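Local coordinates for protein anaerobically-induced outer membrane porin OprE (Pseudomonas aeruginosa, PDB 4FRX) that probably forms a beta-barrel channel that lets small hydrophilic solutes diffuse across the outer membrane, at residues Gln38-Gln43 with Gly88-Leu93; Asp242-Asp247 with Tyr324-Val329. All coordinates share one frame; numbering follows the deposited sequence.

Contact 1 of 2, residues Gln38-Gln43 with Gly88-Leu93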
ATOM      1  N   GLN A  38       4.213  11.223 -20.760  1.00 36.54           N
ATOM      2  CA  GLN A  38       4.137  12.140 -19.628  1.00 35.29           C
ATOM      3  C   GLN A  38       5.351  11.992 -18.710  1.00 31.72           C
ATOM      4  O   GLN A  38       5.903  10.901 -18.560  1.00 22.61           O
ATOM      5  CB  GLN A  38       2.839  11.921 -18.849  1.00 37.98           C
ATOM      6  CG  GLN A  38       2.518  13.025 -17.849  1.00 40.75           C
ATOM      7  N   GLU A  39       5.774  13.096 -18.107  1.00 27.55           N
ATOM      8  CA  GLU A  39       7.011  13.107 -17.351  1.00 24.33           C
ATOM      9  C   GLU A  39       6.849  14.040 -16.159  1.00 21.80           C
ATOM     10  O   GLU A  39       6.356  15.154 -16.323  1.00 17.77           O
ATOM     11  CB  GLU A  39       8.125  13.601 -18.263  1.00 30.20           C
ATOM     12  CG  GLU A  39       9.512  13.527 -17.699  1.00 37.27           C
ATOM     13  CD  GLU A  39      10.536  14.106 -18.659  1.00 46.44           C
ATOM     14  OE1 GLU A  39      10.471  15.324 -18.934  1.00 53.23           O
ATOM     15  OE2 GLU A  39      11.403  13.346 -19.141  1.00 41.38           O
ATOM     16  N   GLU A  40       7.239  13.585 -14.967  1.00 15.46           N
ATOM     17  CA  GLU A  40       7.197  14.426 -13.762  1.00 17.47           C
ATOM     18  C   GLU A  40       8.466  14.228 -12.931  1.00 20.38           C
ATOM     19  O   GLU A  40       9.018  13.128 -12.878  1.00 15.66           O
ATOM     20  CB  GLU A  40       5.964  14.118 -12.905  1.00 19.82           C
ATOM     21  CG  GLU A  40       4.635  14.448 -13.545  1.00 22.61           C
ATOM     22  CD  GLU A  40       3.448  14.140 -12.638  1.00 30.49           C
ATOM     23  OE1 GLU A  40       2.836  13.059 -12.799  1.00 28.64           O
ATOM     24  OE2 GLU A  40       3.119  14.984 -11.773  1.00 38.71           O
ATOM     25  N   TRP A  41       8.934  15.296 -12.295  1.00 14.80           N
ATOM     26  CA  TRP A  41      10.186  15.253 -11.538  1.00 14.72           C
ATOM     27  C   TRP A  41      10.082  16.168 -10.320  1.00 16.88           C
ATOM     28  O   TRP A  41       9.735  17.344 -10.438  1.00 14.43           O
ATOM     29  CB  TRP A  41      11.337  15.717 -12.428  1.00 12.74           C
ATOM     30  CG  TRP A  41      12.702  15.484 -11.880  1.00 12.34           C
ATOM     31  CD1 TRP A  41      13.065  14.593 -10.899  1.00 14.50           C
ATOM     32  CD2 TRP A  41      13.901  16.149 -12.285  1.00 17.84           C
ATOM     33  NE1 TRP A  41      14.420  14.672 -10.677  1.00 13.43           N
ATOM     34  CE2 TRP A  41      14.958  15.616 -11.517  1.00 16.07           C
ATOM     35  CE3 TRP A  41      14.191  17.148 -13.226  1.00 21.63           C
ATOM     36  CZ2 TRP A  41      16.277  16.052 -11.653  1.00 27.56           C
ATOM     37  CZ3 TRP A  41      15.503  17.580 -13.359  1.00 21.43           C
ATOM     38  CH2 TRP A  41      16.527  17.031 -12.578  1.00 28.19           C
ATOM     39  N   GLY A  42      10.375  15.630  -9.144  1.00 10.02           N
ATOM     40  CA  GLY A  42      10.287  16.417  -7.936  1.00 10.70           C
ATOM     41  C   GLY A  42      11.361  16.113  -6.908  1.00 14.13           C
ATOM     42  O   GLY A  42      11.982  15.037  -6.903  1.00 13.00           O
ATOM     43  N   GLN A  43      11.580  17.078  -6.029  1.00 10.99           N
ATOM     44  CA  GLN A  43      12.419  16.868  -4.864  1.00 11.45           C
ATOM     45  C   GLN A  43      11.512  16.859  -3.648  1.00 13.45           C
ATOM     46  O   GLN A  43      10.726  17.783  -3.451  1.00  7.99           O
ATOM     47  CB  GLN A  43      13.451  17.982  -4.720  1.00 12.04           C
ATOM     48  CG  GLN A  43      14.311  17.802  -3.505  1.00  8.95           C
ATOM     49  CD  GLN A  43      15.091  16.520  -3.586  1.00 15.12           C
ATOM     50  OE1 GLN A  43      15.684  16.222  -4.624  1.00 18.34           O
ATOM     51  NE2 GLN A  43      15.084  15.735  -2.504  1.00 14.93           N
ATOM     52  N   GLY A  88       0.573  13.790 -13.646  1.00 44.67           N
ATOM     53  CA  GLY A  88      -0.555  14.199 -12.827  1.00 37.24           C
ATOM     54  C   GLY A  88      -0.754  13.329 -11.602  1.00 37.21           C
ATOM     55  O   GLY A  88      -1.808  13.375 -10.971  1.00 45.03           O
ATOM     56  N   THR A  89       0.250  12.528 -11.261  1.00 26.03           N
ATOM     57  CA  THR A  89       0.158  11.667 -10.087  1.00 17.36           C
ATOM     58  C   THR A  89       1.165  12.066  -9.018  1.00 16.15           C
ATOM     59  O   THR A  89       1.139  11.544  -7.909  1.00 19.16           O
ATOM     60  CB  THR A  89       0.336  10.153 -10.438  1.00 29.00           C
ATOM     61  OG1 THR A  89       1.572   9.950 -11.135  1.00 21.28           O
ATOM     62  CG2 THR A  89      -0.826   9.642 -11.305  1.00 29.82           C
ATOM     63  N   VAL A  90       2.057  12.996  -9.350  1.00 16.20           N
ATOM     64  CA  VAL A  90       3.058  13.440  -8.393  1.00 13.31           C
ATOM     65  C   VAL A  90       2.656  14.736  -7.676  1.00 13.17           C
ATOM     66  O   VAL A  90       2.736  14.807  -6.456  1.00 13.79           O
ATOM     67  CB  VAL A  90       4.437  13.615  -9.041  1.00 13.71           C
ATOM     68  CG1 VAL A  90       5.472  13.953  -7.991  1.00 18.19           C
ATOM     69  CG2 VAL A  90       4.838  12.344  -9.788  1.00 18.72           C
ATOM     70  N   PHE A  91       2.232  15.745  -8.441  1.00 14.04           N
ATOM     71  CA  PHE A  91       1.900  17.086  -7.923  1.00 17.46           C
ATOM     72  C   PHE A  91       0.427  17.458  -8.079  1.00 20.23           C
ATOM     73  O   PHE A  91      -0.190  17.126  -9.085  1.00 19.18           O
ATOM     74  CB  PHE A  91       2.743  18.149  -8.653  1.00 17.38           C
ATOM     75  CG  PHE A  91       4.196  18.096  -8.296  1.00 19.07           C
ATOM     76  CD1 PHE A  91       4.650  18.726  -7.158  1.00 16.45           C
ATOM     77  CD2 PHE A  91       5.093  17.386  -9.075  1.00 21.76           C
ATOM     78  CE1 PHE A  91       5.978  18.653  -6.791  1.00 21.69           C
ATOM     79  CE2 PHE A  91       6.427  17.320  -8.725  1.00 15.33           C
ATOM     80  CZ  PHE A  91       6.864  17.944  -7.580  1.00 20.34           C
ATOM     81  N   PRO A  92      -0.136  18.173  -7.092  1.00 19.76           N
ATOM     82  CA  PRO A  92      -1.484  18.725  -7.268  1.00 20.46           C
ATOM     83  C   PRO A  92      -1.495  19.822  -8.339  1.00 20.26           C
ATOM     84  O   PRO A  92      -0.426  20.298  -8.724  1.00 16.82           O
ATOM     85  CB  PRO A  92      -1.809  19.321  -5.897  1.00 19.34           C
ATOM     86  CG  PRO A  92      -0.483  19.585  -5.265  1.00 20.22           C
ATOM     87  CD  PRO A  92       0.461  18.538  -5.796  1.00 15.40           C
ATOM     88  N   LEU A  93      -2.682  20.203  -8.809  1.00 18.79           N
ATOM     89  CA  LEU A  93      -2.824  21.199  -9.867  1.00 25.51           C
ATOM     90  C   LEU A  93      -3.269  22.553  -9.322  1.00 31.07           C
ATOM     91  O   LEU A  93      -3.945  22.628  -8.290  1.00 25.62           O
ATOM     92  CB  LEU A  93      -3.854  20.739 -10.907  1.00 30.80           C
ATOM     93  CG  LEU A  93      -3.499  19.711 -11.990  1.00 39.22           C
ATOM     94  CD1 LEU A  93      -3.161  18.352 -11.410  1.00 38.89           C
ATOM     95  CD2 LEU A  93      -4.654  19.581 -12.978  1.00 38.42           C
TER
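The carboxylate of E40, on strand 37-50, reaches the turning backbone at G88, T89 and V90 in the long loop between strands 59-71 and 102-114, where the CA atoms of E40 and V90 come within 6.9 Å of each other. The polar contacts all centre on this one group. E40 OE1 takes T89 N at 3.1 Å through its syn lone pair, with an N-H...O angle of 163°. G88 N meets the same oxygen from well above the carboxylate plane, although the 2.5 Å between G88 N and E40 OE1 is short enough to be doubtful in detail. The bond to the other oxygen is weak, V90 N to E40 OE2 at 3.3 Å. The chain is extended beyond CG (chi2 -179°), which carries CD away from the strand toward the loop. T89 OG1 turns to R137 instead.

Apolar groups pack beside the acid. The E40 and V90 side chains pass one another running in opposite senses, V90 CG2 lying 3.6 Å from E40 CD. The F91 ring meets G42 edge-on, F91 CZ standing 3.8 Å from G42 CA, while a polar atom, W41 O, lies 3.7 Å from F91 CE2 on the ring's rim. Without a side chain, G42 leaves the rim of the ring close to the strand backbone. V90 and F91 also touch L138 of another loop, V90 packs on F22 and I24 of strand 17-28, and F91 meets the F103 ring.

The chemistry is that of a wall residue holding a loop through its main chain: the well-directed N-H of T89, with a weak addition from V90 N, would be expected to favour the ionised acid, while V90 and F91 fill in beside it.

Contact 2 of 2, residues Asp242-Asp247 with Tyr324-Val329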
ATOM      1  N   ASP A 242       3.653 -18.153   1.490  1.00  9.23           N
ATOM      2  CA  ASP A 242       2.867 -16.972   1.811  1.00  8.84           C
ATOM      3  C   ASP A 242       1.462 -17.264   1.317  1.00  5.06           C
ATOM      4  O   ASP A 242       1.241 -17.343   0.113  1.00 11.39           O
ATOM      5  CB  ASP A 242       3.504 -15.770   1.102  1.00 14.72           C
ATOM      6  CG  ASP A 242       2.713 -14.473   1.250  1.00 27.21           C
ATOM      7  OD1 ASP A 242       1.466 -14.491   1.325  1.00 25.41           O
ATOM      8  OD2 ASP A 242       3.362 -13.406   1.259  1.00 23.80           O
ATOM      9  N   LEU A 243       0.525 -17.438   2.251  1.00 10.17           N
ATOM     10  CA  LEU A 243      -0.871 -17.763   1.911  1.00  7.05           C
ATOM     11  C   LEU A 243      -1.800 -16.662   2.388  1.00  9.36           C
ATOM     12  O   LEU A 243      -1.625 -16.113   3.479  1.00 12.01           O
ATOM     13  CB  LEU A 243      -1.302 -19.089   2.538  1.00 10.08           C
ATOM     14  CG  LEU A 243      -0.388 -20.290   2.348  1.00 11.48           C
ATOM     15  CD1 LEU A 243      -1.020 -21.532   2.978  1.00 11.32           C
ATOM     16  CD2 LEU A 243      -0.135 -20.515   0.865  1.00 10.18           C
ATOM     17  N   ARG A 244      -2.782 -16.331   1.559  1.00  9.65           N
ATOM     18  CA  ARG A 244      -3.714 -15.251   1.860  1.00 11.60           C
ATOM     19  C   ARG A 244      -5.109 -15.632   1.384  1.00 12.83           C
ATOM     20  O   ARG A 244      -5.273 -16.265   0.338  1.00 10.82           O
ATOM     21  CB  ARG A 244      -3.286 -13.942   1.185  1.00  3.42           C
ATOM     22  CG  ARG A 244      -1.844 -13.541   1.435  1.00 11.32           C
ATOM     23  CD  ARG A 244      -1.502 -12.207   0.798  1.00 11.06           C
ATOM     24  NE  ARG A 244      -0.070 -11.937   0.890  1.00  7.46           N
ATOM     25  CZ  ARG A 244       0.514 -10.832   0.439  1.00 17.70           C
ATOM     26  NH1 ARG A 244      -0.217  -9.892  -0.141  1.00 14.25           N
ATOM     27  NH2 ARG A 244       1.828 -10.678   0.556  1.00 20.37           N
ATOM     28  N   ALA A 245      -6.101 -15.247   2.174  1.00  7.46           N
ATOM     29  CA  ALA A 245      -7.496 -15.509   1.879  1.00 10.51           C
ATOM     30  C   ALA A 245      -8.267 -14.275   2.330  1.00 10.28           C
ATOM     31  O   ALA A 245      -8.146 -13.883   3.484  1.00 10.55           O
ATOM     32  CB  ALA A 245      -7.959 -16.720   2.663  1.00 12.93           C
ATOM     33  N   PHE A 246      -9.030 -13.661   1.428  1.00  7.07           N
ATOM     34  CA  PHE A 246      -9.875 -12.508   1.764  1.00  4.46           C
ATOM     35  C   PHE A 246     -11.326 -12.847   1.448  1.00 10.32           C
ATOM     36  O   PHE A 246     -11.613 -13.393   0.390  1.00 10.03           O
ATOM     37  CB  PHE A 246      -9.541 -11.292   0.892  1.00 11.02           C
ATOM     38  CG  PHE A 246      -8.278 -10.550   1.260  1.00 12.48           C
ATOM     39  CD1 PHE A 246      -8.313  -9.495   2.169  1.00 10.41           C
ATOM     40  CD2 PHE A 246      -7.086 -10.820   0.609  1.00 14.66           C
ATOM     41  CE1 PHE A 246      -7.160  -8.764   2.465  1.00  8.24           C
ATOM     42  CE2 PHE A 246      -5.933 -10.097   0.902  1.00  8.08           C
ATOM     43  CZ  PHE A 246      -5.978  -9.057   1.829  1.00  4.21           C
ATOM     44  N   ASP A 247     -12.258 -12.507   2.332  1.00  9.65           N
ATOM     45  CA  ASP A 247     -13.667 -12.570   1.954  1.00  4.79           C
ATOM     46  C   ASP A 247     -14.214 -11.156   2.084  1.00  6.16           C
ATOM     47  O   ASP A 247     -14.170 -10.577   3.164  1.00  7.33           O
ATOM     48  CB  ASP A 247     -14.450 -13.481   2.883  1.00  6.58           C
ATOM     49  CG  ASP A 247     -15.911 -13.571   2.500  1.00 18.57           C
ATOM     50  OD1 ASP A 247     -16.220 -14.326   1.566  1.00 20.92           O
ATOM     51  OD2 ASP A 247     -16.742 -12.865   3.111  1.00 22.28           O
ATOM     52  N   TYR A 324      -3.473  -5.332  -0.540  1.00  7.87           N
ATOM     53  CA  TYR A 324      -2.560  -6.335   0.022  1.00  8.46           C
ATOM     54  C   TYR A 324      -2.681  -7.669  -0.729  1.00 12.84           C
ATOM     55  O   TYR A 324      -3.004  -8.716  -0.156  1.00 12.45           O
ATOM     56  CB  TYR A 324      -2.762  -6.508   1.536  1.00  7.75           C
ATOM     57  CG  TYR A 324      -1.663  -7.334   2.170  1.00  7.79           C
ATOM     58  CD1 TYR A 324      -0.332  -6.905   2.123  1.00 10.05           C
ATOM     59  CD2 TYR A 324      -1.937  -8.562   2.780  1.00 10.31           C
ATOM     60  CE1 TYR A 324       0.688  -7.661   2.678  1.00 13.76           C
ATOM     61  CE2 TYR A 324      -0.915  -9.325   3.351  1.00  6.04           C
ATOM     62  CZ  TYR A 324       0.391  -8.868   3.293  1.00 13.29           C
ATOM     63  OH  TYR A 324       1.412  -9.615   3.854  1.00 15.20           O
ATOM     64  N   LEU A 325      -2.421  -7.603  -2.031  1.00  8.57           N
ATOM     65  CA  LEU A 325      -2.448  -8.755  -2.918  1.00  7.62           C
ATOM     66  C   LEU A 325      -1.031  -9.004  -3.426  1.00  7.90           C
ATOM     67  O   LEU A 325      -0.270  -8.051  -3.662  1.00 10.00           O
ATOM     68  CB  LEU A 325      -3.379  -8.474  -4.118  1.00  9.32           C
ATOM     69  CG  LEU A 325      -4.868  -8.199  -3.837  1.00 10.55           C
ATOM     70  CD1 LEU A 325      -5.635  -7.809  -5.114  1.00  9.87           C
ATOM     71  CD2 LEU A 325      -5.552  -9.390  -3.143  1.00 11.90           C
ATOM     72  N   ILE A 326      -0.690 -10.273  -3.650  1.00 10.03           N
ATOM     73  CA  ILE A 326       0.607 -10.622  -4.231  1.00  9.97           C
ATOM     74  C   ILE A 326       0.805 -10.090  -5.642  1.00 11.50           C
ATOM     75  O   ILE A 326       1.925 -10.128  -6.186  1.00 10.23           O
ATOM     76  CB  ILE A 326       0.896 -12.150  -4.191  1.00 11.60           C
ATOM     77  CG1 ILE A 326      -0.146 -12.942  -4.984  1.00  8.46           C
ATOM     78  CG2 ILE A 326       0.991 -12.634  -2.742  1.00 13.01           C
ATOM     79  CD1 ILE A 326       0.217 -14.434  -5.146  1.00 11.67           C
ATOM     80  N   THR A 327      -0.279  -9.570  -6.209  1.00  9.82           N
ATOM     81  CA  THR A 327      -0.292  -9.027  -7.560  1.00  9.77           C
ATOM     82  C   THR A 327      -0.299  -7.491  -7.591  1.00 11.98           C
ATOM     83  O   THR A 327      -0.436  -6.897  -8.653  1.00 14.09           O
ATOM     84  CB  THR A 327      -1.515  -9.535  -8.342  1.00  7.86           C
ATOM     85  OG1 THR A 327      -2.719  -9.135  -7.664  1.00  8.96           O
ATOM     86  CG2 THR A 327      -1.481 -11.061  -8.475  1.00  7.00           C
ATOM     87  N   ASP A 328      -0.148  -6.843  -6.438  1.00 10.98           N
ATOM     88  CA  ASP A 328      -0.094  -5.382  -6.428  1.00 10.13           C
ATOM     89  C   ASP A 328       1.322  -4.996  -6.816  1.00  9.94           C
ATOM     90  O   ASP A 328       2.234  -5.092  -6.008  1.00 13.18           O
ATOM     91  CB  ASP A 328      -0.469  -4.798  -5.061  1.00 14.69           C
ATOM     92  CG  ASP A 328      -0.563  -3.262  -5.075  1.00 23.69           C
ATOM     93  OD1 ASP A 328       0.420  -2.589  -5.447  1.00 22.13           O
ATOM     94  OD2 ASP A 328      -1.624  -2.721  -4.702  1.00 22.05           O
ATOM     95  N   VAL A 329       1.485  -4.559  -8.061  1.00 11.12           N
ATOM     96  CA  VAL A 329       2.801  -4.325  -8.650  1.00  9.31           C
ATOM     97  C   VAL A 329       2.903  -2.882  -9.157  1.00 18.62           C
ATOM     98  O   VAL A 329       2.157  -2.016  -8.710  1.00 14.13           O
ATOM     99  CB  VAL A 329       3.124  -5.364  -9.753  1.00  8.61           C
ATOM    100  CG1 VAL A 329       3.268  -6.756  -9.129  1.00  9.71           C
ATOM    101  CG2 VAL A 329       2.013  -5.407 -10.800  1.00 12.15           C
TER
HETATM  102  O   HOH W   1       1.059  -7.463  -1.280  1.00 22.63           O
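R244 on strand 237-250 and L325 on the loop between strands 295-305 and 340-349 bring their CA atoms to 8.2 Å, L325 opening a type I beta turn that closes at D328. Side chains bridge this separation. R244, extended from CG to NE (chi2 -177°), crosses Y324 at about a right angle and lays its guanidinium flat on the tyrosine ring: the planes differ by 2°, and R244 CZ stands 3.7 Å from the centroid of the Y324 ring, a cation-pi stack. I326 CG2 covers the opposite face, 3.7 Å above the plane of the R244 guanidinium, which is thus sandwiched between an aromatic ring and a methyl.

Its nitrogens have polar partners. D242, two residues back on the same strand, is gripped side-on in a salt bridge, R244 NE to D242 OD1 at 3.0 Å, tilted from the guanidinium plane, and R244 NH2 to D242 OD2 at 3.2 Å. R244 NH1 makes a weak bond of 3.0 Å to Y324 O and also donates to a water that passes its own hydrogen to L325 O. The two-nitrogen grip and the stack fix the rotation of the guanidinium, and D242 balances its charge. Alongside, the edge of the F246 ring faces the same carbonyl, F246 CE2 lying 3.4 Å from Y324 O, and L325 CD2 touches the ring obliquely.

L243 points away and touches a bound detergent, consistent with R244 lying on the inner face of the barrel and with 324-329 being an inward loop laid against the wall, as in porins whose folded-in loops narrow the channel. R244 touches F225 of strand 221-234 and S285 of strand 280-292, the strands flanking its own, while F246 also meets the F310 ring edge-to-face.

In the fold
Contact 1 and contact 2 each join a barrel strand to a long loop from elsewhere in the chain, and they sit on opposite sides of the chain's centre, with their own centres about 29 Å apart and no touch between them. Contact 2 is buried and lies nearer the middle of the chain; contact 1 is only partly buried and farther out. In contact 1 an acidic wall residue accepts from loop amides, whereas in contact 2 a basic one, paired with an acid of its own strand, is stacked on by loop side chains.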